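Local coordinates for flagellar hook-associated protein 2 (Helicobacter pylori, PDB 6IWY) that caps the growing tip of the flagellar filament, helping flagellin monomers polymerise there and keeping exported subunits from leaking away unassembled, at residues Gly40-Leu45 with Asn361-Ser366; Val59-Lys64 with Asn354-Ser359; Leu131-Thr136 with Gln181-Ile186. All blocks are in the same frame, centred on the assembly; numbering follows the deposited sequence.

Contact 1 of 3, residues Gly40-Leu45 with Asn361-Ser366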
ATOM      1  N   GLY A  40      -1.320  -7.620  16.166  1.00 52.20           N
ATOM      2  CA  GLY A  40      -0.838  -6.588  15.254  1.00 51.25           C
ATOM      3  C   GLY A  40      -0.205  -7.248  14.024  1.00 49.56           C
ATOM      4  O   GLY A  40      -0.090  -8.464  13.949  1.00 48.11           O
ATOM      5  N   ASP A  41       0.227  -6.425  13.075  1.00 49.14           N
ATOM      6  CA  ASP A  41       0.802  -6.889  11.823  1.00 48.47           C
ATOM      7  C   ASP A  41       2.324  -6.966  11.966  1.00 47.90           C
ATOM      8  O   ASP A  41       2.920  -6.145  12.645  1.00 49.75           O
ATOM      9  CB  ASP A  41       0.435  -5.877  10.726  1.00 49.06           C
ATOM     10  CG  ASP A  41       0.178  -6.519   9.369  1.00 50.40           C
ATOM     11  OD1 ASP A  41       0.898  -6.131   8.413  1.00 53.60           O
ATOM     12  OD2 ASP A  41      -0.747  -7.373   9.242  1.00 52.73           O
ATOM     13  N   ILE A  42       2.972  -7.932  11.334  1.00 46.58           N
ATOM     14  CA  ILE A  42       4.428  -7.972  11.367  1.00 46.25           C
ATOM     15  C   ILE A  42       4.932  -8.247   9.982  1.00 45.05           C
ATOM     16  O   ILE A  42       4.617  -9.272   9.427  1.00 45.40           O
ATOM     17  CB  ILE A  42       5.000  -9.063  12.321  1.00 46.80           C
ATOM     18  CG1 ILE A  42       4.596  -8.791  13.774  1.00 47.42           C
ATOM     19  CG2 ILE A  42       6.540  -9.120  12.228  1.00 45.01           C
ATOM     20  CD1 ILE A  42       4.906  -9.959  14.689  1.00 47.49           C
ATOM     21  N   ASN A  43       5.723  -7.332   9.438  1.00 44.84           N
ATOM     22  CA  ASN A  43       6.200  -7.450   8.070  1.00 43.76           C
ATOM     23  C   ASN A  43       7.666  -7.235   7.998  1.00 44.66           C
ATOM     24  O   ASN A  43       8.236  -6.413   8.756  1.00 46.96           O
ATOM     25  CB  ASN A  43       5.587  -6.369   7.209  1.00 43.44           C
ATOM     26  CG  ASN A  43       4.107  -6.405   7.220  1.00 42.85           C
ATOM     27  OD1 ASN A  43       3.504  -7.275   6.593  1.00 45.26           O
ATOM     28  ND2 ASN A  43       3.498  -5.477   7.932  1.00 35.11           N
ATOM     29  N   GLU A  44       8.288  -7.945   7.078  1.00 43.95           N
ATOM     30  CA  GLU A  44       9.647  -7.643   6.716  1.00 44.78           C
ATOM     31  C   GLU A  44       9.556  -6.739   5.529  1.00 44.45           C
ATOM     32  O   GLU A  44       8.751  -6.979   4.663  1.00 44.19           O
ATOM     33  CB  GLU A  44      10.400  -8.897   6.312  1.00 44.70           C
ATOM     34  CG  GLU A  44      10.703  -9.820   7.444  1.00 45.82           C
ATOM     35  CD  GLU A  44      11.119 -11.156   6.945  1.00 48.43           C
ATOM     36  OE1 GLU A  44      11.178 -11.322   5.707  1.00 49.35           O
ATOM     37  OE2 GLU A  44      11.366 -12.053   7.774  1.00 52.23           O
ATOM     38  N   LEU A  45      10.400  -5.732   5.471  1.00 45.46           N
ATOM     39  CA  LEU A  45      10.479  -4.868   4.307  1.00 46.13           C
ATOM     40  C   LEU A  45      11.965  -4.625   3.992  1.00 47.86           C
ATOM     41  O   LEU A  45      12.720  -4.258   4.868  1.00 49.61           O
ATOM     42  CB  LEU A  45       9.760  -3.544   4.599  1.00 46.21           C
ATOM     43  CG  LEU A  45       9.872  -2.409   3.579  1.00 46.33           C
ATOM     44  CD1 LEU A  45       8.940  -2.652   2.391  1.00 45.43           C
ATOM     45  CD2 LEU A  45       9.605  -1.026   4.215  1.00 45.94           C
ATOM     46  N   ASN A 361       4.697 -10.529   4.607  1.00 47.98           N
ATOM     47  CA  ASN A 361       3.970 -10.546   5.872  1.00 46.80           C
ATOM     48  C   ASN A 361       4.344 -11.788   6.676  1.00 46.36           C
ATOM     49  O   ASN A 361       4.337 -12.883   6.151  1.00 45.94           O
ATOM     50  CB  ASN A 361       2.462 -10.523   5.612  1.00 46.72           C
ATOM     51  CG  ASN A 361       1.659 -10.475   6.885  1.00 46.73           C
ATOM     52  OD1 ASN A 361       1.104 -11.478   7.306  1.00 47.36           O
ATOM     53  ND2 ASN A 361       1.628  -9.317   7.532  1.00 46.57           N
ATOM     54  N   LEU A 362       4.708 -11.595   7.944  1.00 46.06           N
ATOM     55  CA  LEU A 362       5.010 -12.705   8.875  1.00 45.82           C
ATOM     56  C   LEU A 362       3.817 -13.063   9.788  1.00 46.15           C
ATOM     57  O   LEU A 362       3.659 -14.209  10.218  1.00 46.71           O
ATOM     58  CB  LEU A 362       6.209 -12.337   9.727  1.00 45.57           C
ATOM     59  CG  LEU A 362       7.555 -12.346   8.997  1.00 45.12           C
ATOM     60  CD1 LEU A 362       8.708 -12.172  10.007  1.00 44.38           C
ATOM     61  CD2 LEU A 362       7.734 -13.608   8.223  1.00 40.90           C
ATOM     62  N   GLN A 363       2.983 -12.071  10.067  1.00 45.50           N
ATOM     63  CA  GLN A 363       1.826 -12.233  10.933  1.00 45.92           C
ATOM     64  C   GLN A 363       0.766 -11.195  10.570  1.00 45.84           C
ATOM     65  O   GLN A 363       1.070 -10.013  10.496  1.00 44.46           O
ATOM     66  CB  GLN A 363       2.239 -12.011  12.379  1.00 46.51           C
ATOM     67  CG  GLN A 363       1.093 -11.973  13.289  1.00 46.72           C
ATOM     68  CD  GLN A 363       1.505 -11.919  14.707  1.00 47.13           C
ATOM     69  OE1 GLN A 363       2.036 -12.889  15.242  1.00 47.59           O
ATOM     70  NE2 GLN A 363       1.243 -10.787  15.352  1.00 47.01           N
ATOM     71  N   LYS A 364      -0.466 -11.646  10.350  1.00 46.61           N
ATOM     72  CA  LYS A 364      -1.541 -10.738   9.939  1.00 47.24           C
ATOM     73  C   LYS A 364      -2.291 -10.195  11.122  1.00 47.65           C
ATOM     74  O   LYS A 364      -2.798 -10.966  11.940  1.00 49.03           O
ATOM     75  CB  LYS A 364      -2.561 -11.429   9.053  1.00 47.93           C
ATOM     76  CG  LYS A 364      -2.018 -11.961   7.763  1.00 49.30           C
ATOM     77  CD  LYS A 364      -3.182 -12.496   6.906  1.00 53.53           C
ATOM     78  CE  LYS A 364      -2.719 -13.393   5.755  1.00 54.61           C
ATOM     79  NZ  LYS A 364      -3.879 -14.257   5.364  1.00 57.64           N
ATOM     80  N   ALA A 365      -2.373  -8.870  11.182  1.00 46.93           N
ATOM     81  CA  ALA A 365      -3.301  -8.181  12.075  1.00 47.91           C
ATOM     82  C   ALA A 365      -4.621  -8.882  11.990  1.00 48.56           C
ATOM     83  O   ALA A 365      -5.044  -9.261  10.897  1.00 48.64           O
ATOM     84  CB  ALA A 365      -3.464  -6.747  11.659  1.00 47.81           C
ATOM     85  N   SER A 366      -5.270  -9.070  13.135  1.00 49.98           N
ATOM     86  CA  SER A 366      -6.536  -9.814  13.206  1.00 51.14           C
ATOM     87  C   SER A 366      -7.281  -9.500  14.490  1.00 52.49           C
ATOM     88  O   SER A 366      -6.671  -9.149  15.488  1.00 52.60           O
ATOM     89  CB  SER A 366      -6.282 -11.318  13.076  1.00 50.88           C
ATOM     90  OG  SER A 366      -6.098 -11.951  14.331  1.00 54.27           O
TER

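Contact 2 of 3, residues Val59-Lys64 with Asn354-Ser359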
ATOM      1  N   VAL A  59      19.084   6.712  -3.711  1.00 60.56           N
ATOM      2  CA  VAL A  59      18.201   7.560  -4.507  1.00 60.17           C
ATOM      3  C   VAL A  59      17.080   8.056  -3.603  1.00 59.41           C
ATOM      4  O   VAL A  59      16.755   7.394  -2.623  1.00 58.45           O
ATOM      5  CB  VAL A  59      17.608   6.780  -5.735  1.00 58.75           C
ATOM      6  CG1 VAL A  59      18.717   6.213  -6.615  1.00 58.98           C
ATOM      7  CG2 VAL A  59      16.669   5.669  -5.295  1.00 54.15           C
ATOM      8  N   ASP A  60      16.509   9.218  -3.904  1.00 60.31           N
ATOM      9  CA  ASP A  60      15.287   9.653  -3.230  1.00 59.97           C
ATOM     10  C   ASP A  60      14.101   8.840  -3.739  1.00 58.15           C
ATOM     11  O   ASP A  60      13.986   8.532  -4.949  1.00 57.71           O
ATOM     12  CB  ASP A  60      14.952  11.115  -3.502  1.00 62.19           C
ATOM     13  CG  ASP A  60      15.963  12.082  -2.933  1.00 65.90           C
ATOM     14  OD1 ASP A  60      16.878  11.677  -2.185  1.00 67.54           O
ATOM     15  OD2 ASP A  60      15.823  13.291  -3.246  1.00 72.63           O
ATOM     16  N   THR A  61      13.195   8.530  -2.818  1.00 56.66           N
ATOM     17  CA  THR A  61      12.031   7.760  -3.163  1.00 54.52           C
ATOM     18  C   THR A  61      11.039   7.787  -2.015  1.00 53.92           C
ATOM     19  O   THR A  61      11.292   8.422  -1.006  1.00 54.83           O
ATOM     20  CB  THR A  61      12.415   6.310  -3.574  1.00 52.90           C
ATOM     21  OG1 THR A  61      11.342   5.735  -4.322  1.00 52.15           O
ATOM     22  CG2 THR A  61      12.711   5.446  -2.369  1.00 52.03           C
ATOM     23  N   THR A  62       9.908   7.107  -2.197  1.00 53.08           N
ATOM     24  CA  THR A  62       8.769   7.187  -1.295  1.00 53.10           C
ATOM     25  C   THR A  62       8.346   5.794  -0.968  1.00 51.04           C
ATOM     26  O   THR A  62       8.133   5.018  -1.876  1.00 49.65           O
ATOM     27  CB  THR A  62       7.547   7.810  -2.000  1.00 53.99           C
ATOM     28  OG1 THR A  62       7.911   9.058  -2.614  1.00 57.67           O
ATOM     29  CG2 THR A  62       6.399   8.063  -0.988  1.00 55.15           C
ATOM     30  N   LEU A  63       8.208   5.467   0.309  1.00 50.88           N
ATOM     31  CA  LEU A  63       7.624   4.192   0.675  1.00 49.51           C
ATOM     32  C   LEU A  63       6.156   4.439   0.896  1.00 50.03           C
ATOM     33  O   LEU A  63       5.796   5.226   1.739  1.00 51.39           O
ATOM     34  CB  LEU A  63       8.248   3.612   1.927  1.00 49.29           C
ATOM     35  CG  LEU A  63       7.553   2.383   2.536  1.00 47.68           C
ATOM     36  CD1 LEU A  63       7.716   1.182   1.678  1.00 45.20           C
ATOM     37  CD2 LEU A  63       8.108   2.124   3.927  1.00 49.31           C
ATOM     38  N   LYS A  64       5.327   3.752   0.122  1.00 49.50           N
ATOM     39  CA  LYS A  64       3.875   3.878   0.176  1.00 49.90           C
ATOM     40  C   LYS A  64       3.266   2.682   0.886  1.00 48.63           C
ATOM     41  O   LYS A  64       3.491   1.530   0.482  1.00 47.91           O
ATOM     42  CB  LYS A  64       3.314   3.890  -1.249  1.00 50.34           C
ATOM     43  CG  LYS A  64       3.200   5.267  -1.881  1.00 54.29           C
ATOM     44  CD  LYS A  64       2.817   5.201  -3.387  1.00 55.99           C
ATOM     45  CE  LYS A  64       1.404   4.629  -3.633  1.00 57.09           C
ATOM     46  NZ  LYS A  64       0.771   5.075  -4.948  1.00 58.88           N
ATOM     47  N   ASN A 354      11.026  -2.741  -6.557  1.00 51.10           N
ATOM     48  CA  ASN A 354      11.603  -4.077  -6.832  1.00 52.73           C
ATOM     49  C   ASN A 354      12.970  -4.310  -6.162  1.00 53.06           C
ATOM     50  O   ASN A 354      13.337  -5.425  -5.854  1.00 52.32           O
ATOM     51  CB  ASN A 354      11.722  -4.329  -8.350  1.00 54.44           C
ATOM     52  CG  ASN A 354      11.622  -5.809  -8.695  1.00 59.14           C
ATOM     53  OD1 ASN A 354      10.628  -6.453  -8.344  1.00 64.83           O
ATOM     54  ND2 ASN A 354      12.651  -6.369  -9.361  1.00 62.11           N
ATOM     55  N   THR A 355      13.696  -3.226  -5.925  1.00 54.39           N
ATOM     56  CA  THR A 355      15.049  -3.282  -5.397  1.00 55.49           C
ATOM     57  C   THR A 355      15.016  -2.910  -3.915  1.00 54.55           C
ATOM     58  O   THR A 355      15.500  -3.648  -3.072  1.00 55.14           O
ATOM     59  CB  THR A 355      15.922  -2.279  -6.156  1.00 57.38           C
ATOM     60  OG1 THR A 355      15.122  -1.613  -7.143  1.00 59.22           O
ATOM     61  CG2 THR A 355      17.059  -2.965  -6.838  1.00 59.62           C
ATOM     62  N   LEU A 356      14.399  -1.783  -3.594  1.00 54.04           N
ATOM     63  CA  LEU A 356      14.387  -1.283  -2.225  1.00 53.56           C
ATOM     64  C   LEU A 356      13.344  -1.884  -1.309  1.00 52.83           C
ATOM     65  O   LEU A 356      13.597  -1.947  -0.109  1.00 53.42           O
ATOM     66  CB  LEU A 356      14.209   0.236  -2.203  1.00 53.86           C
ATOM     67  CG  LEU A 356      15.310   1.037  -2.912  1.00 54.27           C
ATOM     68  CD1 LEU A 356      15.059   2.549  -2.769  1.00 52.40           C
ATOM     69  CD2 LEU A 356      16.692   0.638  -2.382  1.00 51.19           C
ATOM     70  N   PHE A 357      12.190  -2.319  -1.832  1.00 52.17           N
ATOM     71  CA  PHE A 357      11.026  -2.576  -0.969  1.00 51.38           C
ATOM     72  C   PHE A 357      10.295  -3.891  -1.104  1.00 51.59           C
ATOM     73  O   PHE A 357       9.092  -3.944  -0.986  1.00 51.16           O
ATOM     74  CB  PHE A 357       9.979  -1.469  -1.159  1.00 51.53           C
ATOM     75  CG  PHE A 357      10.458  -0.103  -0.832  1.00 50.87           C
ATOM     76  CD1 PHE A 357      11.078   0.162   0.369  1.00 50.48           C
ATOM     77  CD2 PHE A 357      10.251   0.930  -1.717  1.00 51.41           C
ATOM     78  CE1 PHE A 357      11.492   1.431   0.682  1.00 52.33           C
ATOM     79  CE2 PHE A 357      10.677   2.194  -1.419  1.00 53.09           C
ATOM     80  CZ  PHE A 357      11.301   2.450  -0.207  1.00 52.78           C
ATOM     81  N   MET A 358      10.986  -4.982  -1.318  1.00 54.13           N
ATOM     82  CA  MET A 358      10.326  -6.273  -1.158  1.00 54.67           C
ATOM     83  C   MET A 358       9.632  -6.299   0.204  1.00 54.05           C
ATOM     84  O   MET A 358      10.179  -5.802   1.206  1.00 55.05           O
ATOM     85  CB  MET A 358      11.332  -7.408  -1.278  1.00 55.89           C
ATOM     86  CG  MET A 358      11.356  -8.104  -2.674  1.00 61.25           C
ATOM     87  SD  MET A 358      10.370  -7.410  -4.078  1.00 69.28           S
ATOM     88  CE  MET A 358      10.650  -8.712  -5.307  1.00 70.75           C
ATOM     89  N   SER A 359       8.414  -6.827   0.243  1.00 52.90           N
ATOM     90  CA  SER A 359       7.735  -7.021   1.506  1.00 52.34           C
ATOM     91  C   SER A 359       7.278  -8.453   1.630  1.00 51.56           C
ATOM     92  O   SER A 359       6.907  -9.065   0.642  1.00 51.94           O
ATOM     93  CB  SER A 359       6.543  -6.108   1.592  1.00 52.43           C
ATOM     94  OG  SER A 359       5.594  -6.405   0.558  1.00 55.83           O
TER

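Contact 3 of 3, residues Leu131-Thr136 with Gln181-Ile186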
ATOM      1  N   LEU A 131      -7.523  -0.770  -3.938  1.00 39.48           N
ATOM      2  CA  LEU A 131      -8.879  -0.272  -4.026  1.00 41.37           C
ATOM      3  C   LEU A 131      -9.739  -1.063  -3.059  1.00 43.28           C
ATOM      4  O   LEU A 131      -9.571  -2.258  -2.918  1.00 43.02           O
ATOM      5  CB  LEU A 131      -9.452  -0.432  -5.428  1.00 39.86           C
ATOM      6  CG  LEU A 131      -9.305   0.683  -6.445  1.00 40.64           C
ATOM      7  CD1 LEU A 131     -10.082   0.293  -7.716  1.00 40.15           C
ATOM      8  CD2 LEU A 131      -9.792   2.025  -5.894  1.00 41.72           C
ATOM      9  N   GLN A 132     -10.704  -0.396  -2.444  1.00 46.72           N
ATOM     10  CA  GLN A 132     -11.489  -0.982  -1.365  1.00 49.48           C
ATOM     11  C   GLN A 132     -12.977  -0.841  -1.624  1.00 50.76           C
ATOM     12  O   GLN A 132     -13.445   0.224  -2.023  1.00 51.93           O
ATOM     13  CB  GLN A 132     -11.171  -0.296  -0.036  1.00 52.09           C
ATOM     14  CG  GLN A 132     -11.509  -1.164   1.139  1.00 56.02           C
ATOM     15  CD  GLN A 132     -11.565  -0.383   2.427  1.00 62.73           C
ATOM     16  OE1 GLN A 132     -10.572  -0.334   3.174  1.00 66.74           O
ATOM     17  NE2 GLN A 132     -12.718   0.263   2.694  1.00 64.56           N
ATOM     18  N   SER A 133     -13.710  -1.908  -1.336  1.00 51.36           N
ATOM     19  CA  SER A 133     -15.122  -1.950  -1.563  1.00 52.79           C
ATOM     20  C   SER A 133     -15.851  -2.141  -0.269  1.00 56.39           C
ATOM     21  O   SER A 133     -15.276  -2.624   0.710  1.00 57.92           O
ATOM     22  CB  SER A 133     -15.479  -3.115  -2.464  1.00 51.72           C
ATOM     23  OG  SER A 133     -15.703  -4.284  -1.708  1.00 52.94           O
ATOM     24  N   THR A 134     -17.140  -1.794  -0.308  1.00 58.52           N
ATOM     25  CA  THR A 134     -18.080  -1.950   0.791  1.00 61.63           C
ATOM     26  C   THR A 134     -19.427  -2.398   0.201  1.00 61.96           C
ATOM     27  O   THR A 134     -20.164  -1.573  -0.347  1.00 62.42           O
ATOM     28  CB  THR A 134     -18.199  -0.609   1.530  1.00 64.75           C
ATOM     29  OG1 THR A 134     -16.873  -0.173   1.876  1.00 66.52           O
ATOM     30  CG2 THR A 134     -19.091  -0.686   2.815  1.00 68.48           C
ATOM     31  N   LEU A 135     -19.705  -3.707   0.255  1.00 61.32           N
ATOM     32  CA  LEU A 135     -21.038  -4.251  -0.035  1.00 62.71           C
ATOM     33  C   LEU A 135     -22.018  -3.926   1.090  1.00 66.93           C
ATOM     34  O   LEU A 135     -21.778  -4.265   2.250  1.00 68.74           O
ATOM     35  CB  LEU A 135     -21.018  -5.774  -0.168  1.00 62.27           C
ATOM     36  CG  LEU A 135     -20.636  -6.476  -1.475  1.00 59.80           C
ATOM     37  CD1 LEU A 135     -20.970  -7.983  -1.361  1.00 59.02           C
ATOM     38  CD2 LEU A 135     -21.319  -5.850  -2.703  1.00 58.98           C
ATOM     39  N   THR A 136     -23.133  -3.300   0.725  1.00 68.60           N
ATOM     40  CA  THR A 136     -24.223  -3.045   1.639  1.00 73.12           C
ATOM     41  C   THR A 136     -25.503  -3.787   1.259  1.00 75.28           C
ATOM     42  O   THR A 136     -26.523  -3.605   1.920  1.00 80.06           O
ATOM     43  CB  THR A 136     -24.515  -1.508   1.776  1.00 75.18           C
ATOM     44  OG1 THR A 136     -24.366  -0.850   0.506  1.00 72.36           O
ATOM     45  CG2 THR A 136     -23.572  -0.857   2.797  1.00 74.97           C
ATOM     46  N   GLN A 181     -20.905 -14.318   2.074  1.00 71.29           N
ATOM     47  CA  GLN A 181     -20.856 -15.275   0.944  1.00 70.95           C
ATOM     48  C   GLN A 181     -20.834 -14.612  -0.443  1.00 67.21           C
ATOM     49  O   GLN A 181     -20.194 -15.128  -1.367  1.00 65.21           O
ATOM     50  CB  GLN A 181     -21.995 -16.299   1.026  1.00 75.47           C
ATOM     51  CG  GLN A 181     -21.666 -17.470   1.954  1.00 79.97           C
ATOM     52  CD  GLN A 181     -22.846 -17.894   2.784  1.00 86.15           C
ATOM     53  OE1 GLN A 181     -23.942 -18.065   2.263  1.00 90.12           O
ATOM     54  NE2 GLN A 181     -22.634 -18.056   4.082  1.00 88.37           N
ATOM     55  N   LYS A 182     -21.516 -13.473  -0.576  1.00 66.92           N
ATOM     56  CA  LYS A 182     -21.448 -12.653  -1.799  1.00 63.15           C
ATOM     57  C   LYS A 182     -20.018 -12.223  -2.066  1.00 59.19           C
ATOM     58  O   LYS A 182     -19.507 -12.409  -3.169  1.00 57.12           O
ATOM     59  CB  LYS A 182     -22.330 -11.398  -1.674  1.00 63.83           C
ATOM     60  CG  LYS A 182     -22.606 -10.657  -2.993  1.00 61.03           C
ATOM     61  CD  LYS A 182     -23.941  -9.863  -2.925  1.00 63.95           C
ATOM     62  CE  LYS A 182     -24.073  -8.825  -4.047  1.00 61.61           C
ATOM     63  NZ  LYS A 182     -25.162  -7.856  -3.830  1.00 63.59           N
ATOM     64  N   ASN A 183     -19.379 -11.633  -1.063  1.00 58.69           N
ATOM     65  CA  ASN A 183     -18.042 -11.102  -1.272  1.00 55.37           C
ATOM     66  C   ASN A 183     -17.059 -12.215  -1.549  1.00 54.00           C
ATOM     67  O   ASN A 183     -16.254 -12.106  -2.456  1.00 51.30           O
ATOM     68  CB  ASN A 183     -17.562 -10.244  -0.103  1.00 56.11           C
ATOM     69  CG  ASN A 183     -17.599  -8.757  -0.415  1.00 55.15           C
ATOM     70  OD1 ASN A 183     -17.465  -8.329  -1.565  1.00 52.70           O
ATOM     71  ND2 ASN A 183     -17.763  -7.957   0.623  1.00 60.70           N
ATOM     72  N   THR A 184     -17.138 -13.296  -0.786  1.00 56.15           N
ATOM     73  CA  THR A 184     -16.284 -14.422  -1.062  1.00 55.38           C
ATOM     74  C   THR A 184     -16.452 -14.794  -2.544  1.00 53.75           C
ATOM     75  O   THR A 184     -15.478 -14.957  -3.273  1.00 51.62           O
ATOM     76  CB  THR A 184     -16.582 -15.599  -0.124  1.00 59.16           C
ATOM     77  OG1 THR A 184     -16.452 -15.162   1.230  1.00 59.32           O
ATOM     78  CG2 THR A 184     -15.596 -16.754  -0.368  1.00 59.08           C
ATOM     79  N   ALA A 185     -17.689 -14.862  -3.011  1.00 54.84           N
ATOM     80  CA  ALA A 185     -17.933 -15.232  -4.408  1.00 53.80           C
ATOM     81  C   ALA A 185     -17.213 -14.295  -5.362  1.00 49.99           C
ATOM     82  O   ALA A 185     -16.540 -14.732  -6.287  1.00 48.98           O
ATOM     83  CB  ALA A 185     -19.401 -15.240  -4.702  1.00 55.85           C
ATOM     84  N   ILE A 186     -17.335 -13.000  -5.119  1.00 48.62           N
ATOM     85  CA  ILE A 186     -16.656 -12.013  -5.950  1.00 45.22           C
ATOM     86  C   ILE A 186     -15.160 -12.226  -5.888  1.00 44.27           C
ATOM     87  O   ILE A 186     -14.481 -12.293  -6.939  1.00 42.90           O
ATOM     88  CB  ILE A 186     -16.961 -10.629  -5.493  1.00 44.14           C
ATOM     89  CG1 ILE A 186     -18.413 -10.297  -5.789  1.00 44.71           C
ATOM     90  CG2 ILE A 186     -16.048  -9.653  -6.179  1.00 42.78           C
ATOM     91  CD1 ILE A 186     -18.952  -9.205  -4.935  1.00 44.31           C
TER

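Contact 1 of 3, residues Gly40-Leu45 with Asn361-Ser366
A classic beta bulge joins Ile42 to Leu362 and Gln363 where strand 42-49 pairs antiparallel with the chain leaving strand 359-361. Ile42 O accepts from Leu362 N at 2.8 Å and takes a weak bond from Gln363 N. In return Ile42 N donates to Gln363 O at 2.9 Å. On one face the branched Ile42 packs its CD1 against the amide end of Gln363, whose CG lies anti to the backbone N (chi1 172°), near Gly40 O; farther out, Gln363 NE2 donates to Gly40 O at 3.0 Å in an almost straight bond. The other face carries the asparagines: Asn361 ND2 gives a hydrogen to Asn43 OD1 at 2.9 Å, approaching from above that carbonyl plane, and also bonds Gln363 O at 3.1 Å. Asn43 ND2 meets Asp41 OD1 at 2.7 Å and is shared with Val114 O. Asp41 OD2 uses its anti lone pair to accept from Ala365 N at 2.9 Å, catching the chain beyond the bulge. Asparagine suits both places: Asn43 accepts through OD1 and donates through ND2, while Asn361 ND2 serves two acceptors. The buried Asp41 carboxylate is gripped through both oxygens by N-H donors, which would probably stabilise its negative charge.

Contact 2 of 3, residues Val59-Lys64 with Asn354-Ser359
The Phe357 ring lies between Leu63 of strand 61-67 and its own neighbour Leu356. Over one face Leu63 CD1 makes a CH-pi contact, 3.9 Å from the ring centroid and 15° off the normal; Leu63 CB meets Phe357 CZ at 3.9 Å. Over the opposite face sits Leu356 CB, above the centre of the ring. Thr61 CG2 and the carbonyl oxygen of Thr62 come obliquely to Phe357 CE2, at 4.0 and 3.8 Å. Phe357 CG stands beside the backbone N (chi1 -60°), which starts the side chain toward strand 61-67, tip to tip with Thr61. Thr61 CG2 also touches Leu356 CD1 at 3.8 Å, the side chains sliding past in opposite directions, and Val59 CG2 adds a looser contact to that CD1. Threonine suits this spot by having two unlike branches: CG2 faces the apolar cluster, whereas OG1 is hydrogen-bonded to Gln347 O and Ser352 OG. Ile76 and Phe56 also touch the ring. No hydrogen bond links the segments; apolar side chains carry the contact. The end of helix 349-356 and the residue just beyond it pack on strand 61-67 of an antiparallel sheet, pointing an aromatic ring at that strand.

Contact 3 of 3, residues Leu131-Thr136 with Gln181-Ile186
Leu135 carries nearly the whole contact, pushing its CD1 methyl toward helix 179-196 and meeting three side chains there. Leu135 CD1 lies 3.5 Å from Lys182 CG and equally close to Asn183 OD1, while Ile186 CD1 is a more distant neighbour at 4.3 Å. These three residues occupy positions i, i+1 and i+4 of the helix, so they bring their side chains to the same flank. A branched apolar residue suits the centre, resting against lysine stem and asparagine amide with no polar group to satisfy. Lys182 offers its hydrocarbon length: CG is anti to the backbone N (chi1 -166°) and the extended chain crosses Leu135 obliquely, with Lys182 CB, CG and CD all within 3.8 Å of Leu135 CD1. A long aliphatic stem covers the leucine and still delivers its amino group beyond it, where NZ bonds to Asn137 O and Asn139 O. Asn183 meets Leu135 tip to tip, Asn183 CG 3.6 Å from Leu135 CD1.

The next shell holds these groups in position. Asn183 ND2 donates to Gly217 O, which would restrict rotation of the amide. Ser133 OG, 4.4 Å from Asn183 OD1, is itself bonded to Leu220 N, and the backbones of Ser133 and Leu135 pair with Leu220 and Glu218. Leu220 on strand 219-224 also touches both Asn183 and Ile186, and Ile186 also touches Leu171 of strand 164-173. The contact is thus a buried helix-on-sheet packing of the alpha+beta kind, helix 179-196 lying over antiparallel strands.

In the fold
The three contacts are nested along the chain: contact 3 lies inside the loop closed by contact 2, and contact 2 inside that closed by contact 1. Contacts 1 and 2 are neighbours, with centres 18 Å apart, joined by Leu45. Leu45 CD2 packs on Leu63 CD2 at 3.5 Å, and Leu45 CD1 lies 3.6 Å from Phe357 O. Strands 42-49 and 61-67 are successive in sequence but belong to different sheets. Contact 3 belongs to a separate region, its nearest atoms about 13 Å from contact 1 and about 10 Å from contact 2. The chain is a fragment of FliD that lacks both terminal regions of the protein, and no ligand or active site is involved.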